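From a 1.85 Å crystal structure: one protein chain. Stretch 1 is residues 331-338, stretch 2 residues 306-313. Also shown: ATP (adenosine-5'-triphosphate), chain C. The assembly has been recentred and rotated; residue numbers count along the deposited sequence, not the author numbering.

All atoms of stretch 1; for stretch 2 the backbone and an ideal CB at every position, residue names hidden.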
# COMPACT_ATOMS: atom_id res chain seq x y z
N PRO A 331 7.51 -13.18 -18.63
CA PRO A 331 6.29 -13.81 -18.09
C PRO A 331 5.92 -13.29 -16.71
O PRO A 331 6.79 -12.71 -16.04
CB PRO A 331 6.65 -15.29 -18.01
CG PRO A 331 8.19 -15.30 -17.91
CD PRO A 331 8.66 -14.11 -18.69
N HIS A 332 4.67 -13.46 -16.29
CA HIS A 332 4.35 -13.25 -14.90
C HIS A 332 3.99 -14.61 -14.33
O HIS A 332 3.29 -15.40 -14.97
CB HIS A 332 3.25 -12.21 -14.73
CG HIS A 332 2.00 -12.48 -15.51
ND1 HIS A 332 1.89 -12.20 -16.86
CD2 HIS A 332 0.78 -12.92 -15.12
CE1 HIS A 332 0.66 -12.48 -17.27
NE2 HIS A 332 -0.04 -12.91 -16.23
N LYS A 333 4.51 -14.91 -13.15
CA LYS A 333 4.45 -16.25 -12.57
C LYS A 333 3.50 -16.28 -11.39
O LYS A 333 3.73 -15.59 -10.39
CB LYS A 333 5.86 -16.71 -12.08
CG LYS A 333 6.91 -16.86 -13.16
CD LYS A 333 8.13 -17.54 -12.65
CE LYS A 333 9.25 -17.58 -13.72
NZ LYS A 333 10.31 -18.55 -13.24
N PRO A 334 2.45 -17.10 -11.49
CA PRO A 334 1.56 -17.26 -10.34
C PRO A 334 2.35 -17.77 -9.15
O PRO A 334 3.25 -18.58 -9.33
CB PRO A 334 0.52 -18.30 -10.84
CG PRO A 334 0.59 -18.19 -12.37
CD PRO A 334 2.06 -17.95 -12.64
N GLY A 335 2.08 -17.25 -7.95
CA GLY A 335 2.81 -17.71 -6.78
C GLY A 335 4.11 -16.91 -6.55
O GLY A 335 4.78 -17.09 -5.52
N SER A 336 4.44 -16.04 -7.49
CA SER A 336 5.72 -15.28 -7.45
C SER A 336 5.48 -13.79 -7.44
O SER A 336 4.47 -13.30 -8.02
CB SER A 336 6.60 -15.63 -8.66
OG SER A 336 7.78 -14.81 -8.69
N VAL A 337 6.40 -13.05 -6.81
CA VAL A 337 6.34 -11.61 -6.83
C VAL A 337 7.43 -10.99 -7.75
O VAL A 337 7.77 -9.79 -7.64
CB VAL A 337 6.41 -11.02 -5.39
CG1 VAL A 337 5.19 -11.41 -4.61
CG2 VAL A 337 7.63 -11.53 -4.63
N GLY A 338 7.93 -11.79 -8.68
CA GLY A 338 8.74 -11.26 -9.76
C GLY A 338 10.15 -10.85 -9.37
O GLY A 338 10.74 -11.40 -8.46
N UNK A 306 -7.21 -8.87 -18.64
CA UNK A 306 -5.93 -8.15 -18.61
C UNK A 306 -4.92 -8.98 -17.82
O UNK A 306 -5.30 -9.71 -16.91
CB UNK A 306 -6.09 -6.76 -17.99
N UNK A 307 -3.63 -8.84 -18.17
CA UNK A 307 -2.61 -9.54 -17.36
C UNK A 307 -2.58 -9.04 -15.91
O UNK A 307 -2.66 -7.84 -15.66
CB UNK A 307 -1.23 -9.36 -17.99
N UNK A 308 -2.42 -9.98 -14.96
CA UNK A 308 -2.41 -9.63 -13.54
C UNK A 308 -1.00 -9.78 -13.02
O UNK A 308 -0.44 -10.88 -13.08
CB UNK A 308 -3.38 -10.50 -12.74
N UNK A 309 -0.42 -8.66 -12.60
CA UNK A 309 1.00 -8.59 -12.20
C UNK A 309 1.10 -8.39 -10.70
O UNK A 309 0.65 -7.35 -10.17
CB UNK A 309 1.73 -7.46 -12.93
N UNK A 310 1.67 -9.37 -10.02
CA UNK A 310 1.86 -9.28 -8.59
C UNK A 310 3.20 -8.65 -8.22
O UNK A 310 4.23 -8.94 -8.85
CB UNK A 310 1.75 -10.67 -7.97
N UNK A 311 3.16 -7.77 -7.23
CA UNK A 311 4.36 -7.10 -6.74
C UNK A 311 4.51 -7.38 -5.23
O UNK A 311 3.54 -7.76 -4.58
CB UNK A 311 4.29 -5.60 -7.02
N UNK A 312 5.70 -7.11 -4.71
CA UNK A 312 6.05 -7.26 -3.29
C UNK A 312 6.58 -5.91 -2.80
O UNK A 312 7.38 -5.27 -3.48
CB UNK A 312 7.08 -8.37 -3.08
N UNK A 313 6.07 -5.45 -1.66
CA UNK A 313 6.34 -4.08 -1.21
C UNK A 313 6.24 -3.95 0.30
O UNK A 313 5.64 -4.78 0.93
CB UNK A 313 5.37 -3.10 -1.88
PG ATP C . 4.43 -4.66 10.61
O1G ATP C . 4.59 -6.11 11.08
O2G ATP C . 4.00 -3.74 11.70
O3G ATP C . 5.70 -4.17 9.91
PB ATP C . 3.37 -5.09 7.96
O1B ATP C . 2.07 -5.68 7.47
O2B ATP C . 4.65 -5.86 7.85
O3B ATP C . 3.23 -4.59 9.52
PA ATP C . 3.50 -3.29 5.63
O1A ATP C . 4.78 -2.51 5.36
O2A ATP C . 2.19 -2.66 5.38
O3A ATP C . 3.52 -3.65 7.20
O5' ATP C . 3.62 -4.72 4.92
C5' ATP C . 4.81 -5.20 4.25
C4' ATP C . 4.76 -6.74 4.34
O4' ATP C . 3.68 -7.23 3.53
C3' ATP C . 5.95 -7.39 3.71
O3' ATP C . 7.04 -7.39 4.62
C2' ATP C . 5.45 -8.79 3.40
O2' ATP C . 5.38 -9.54 4.63
C1' ATP C . 4.02 -8.50 3.02
N9 ATP C . 3.82 -8.46 1.56
C8 ATP C . 3.83 -7.40 0.74
N7 ATP C . 3.57 -7.82 -0.54
C5 ATP C . 3.37 -9.17 -0.49
C6 ATP C . 3.04 -10.23 -1.47
N6 ATP C . 2.81 -9.90 -2.79
N1 ATP C . 2.92 -11.49 -1.00
C2 ATP C . 3.10 -11.79 0.31
N3 ATP C . 3.41 -10.88 1.27
C4 ATP C . 3.54 -9.58 0.89

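Position 306 lies beyond the reach of stretch 1; its ideal CB has nothing of that stretch within 5.5 Å, so almost any residue would be compatible. The deposited residue is Ala306.

At position 307 the CA-to-CB bond points sideways, yet the ideal CB is 3.7 Å from CE1 of His332. A phi of -63° with psi of 139° is the extended conformation that proline favours, though many small or apolar residues could adopt it. The residue is Pro307, whose CB packs 3.9 Å from His332 CE1.

Position 308 begins the strand. Its CB again points sideways, with His332 CD2 5.4 Å away, so stretch 1 makes little demand on it; a beta-branched residue would suit the extended backbone. Val308 is found here, but the closer contact is made by its backbone, with O 3.1 Å from His332 CD2.

Position 309 also points sideways, and its ideal CB is 5.3 Å from His332 CB. A longer apolar chain, such as leucine, isoleucine or methionine, could bridge that gap. Leu309 does so: its end comes nearer than its CB direction suggests, and CD2 lies over one face of the imidazole, 4.1 Å from the centroid of the His332 ring, in a CH-pi contact.

Position 310 points toward stretch 1, its ideal CB 3.8 Å from Ser336 O and 4.8 Å from Val337 CA. The carbonyl suggests a donor, but the adenine amino group of ATP, N6, favours an acceptor farther out, so glutamine or glutamate could be considered. Glu310 extends with chi1 and chi2 both t, and its OE2 accepts a hydrogen bond from ATP N6 at 3.1 Å. OE1 lies 3.2 Å from Ser336 O, but these are two acceptors and do not bond; a water lies 3.0 Å from Glu310 OE1 and 2.9 Å from Lys333 O, within reach of both, between the side chain and the turn.

At position 311 the CB points away, and the backbone matters more: its carbonyl faces the adenine. A small residue is adequate. Ala311 O accepts from ATP N6 at 2.9 Å.

Position 312 points toward stretch 1, with its ideal CB 3.6 Å from Val337 CG2. An apolar or aromatic residue would suit this contact. Tyr312 packs its CB 3.5 Å from Val337 CB, while the end of its side chain leads away and ATP N7 lies at the edge of its ring.

Position 313 is out of reach of stretch 1, which sets no preference. It is Ala313, whose O approaches ATP C8 at 3.2 Å.

Stretch 2, residues 306-313: APVLEAYA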
# COMPACT_ATOMS: atom_id res chain seq x y z
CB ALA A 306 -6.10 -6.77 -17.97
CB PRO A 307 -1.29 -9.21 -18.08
CG PRO A 307 -1.59 -7.87 -18.75
CD PRO A 307 -3.03 -8.02 -19.23
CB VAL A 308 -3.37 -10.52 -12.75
CG1 VAL A 308 -3.24 -10.27 -11.24
CG2 VAL A 308 -4.82 -10.19 -13.21
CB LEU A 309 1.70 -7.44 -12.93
CG LEU A 309 1.42 -7.38 -14.44
CD1 LEU A 309 2.14 -6.15 -15.06
CD2 LEU A 309 1.92 -8.72 -15.13
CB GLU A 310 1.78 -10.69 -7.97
CG GLU A 310 1.67 -10.62 -6.45
CD GLU A 310 1.55 -11.96 -5.75
OE1 GLU A 310 1.72 -13.02 -6.39
OE2 GLU A 310 1.31 -11.94 -4.51
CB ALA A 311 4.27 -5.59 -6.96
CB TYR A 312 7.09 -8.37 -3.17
CG TYR A 312 7.92 -8.46 -1.88
CD1 TYR A 312 7.30 -8.58 -0.63
CD2 TYR A 312 9.29 -8.59 -1.95
CE1 TYR A 312 8.07 -8.75 0.57
CE2 TYR A 312 10.06 -8.77 -0.80
CZ TYR A 312 9.46 -8.83 0.44
OH TYR A 312 10.25 -8.98 1.56
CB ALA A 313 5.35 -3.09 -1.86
O HOH W 1 1.68 -13.81 -9.25
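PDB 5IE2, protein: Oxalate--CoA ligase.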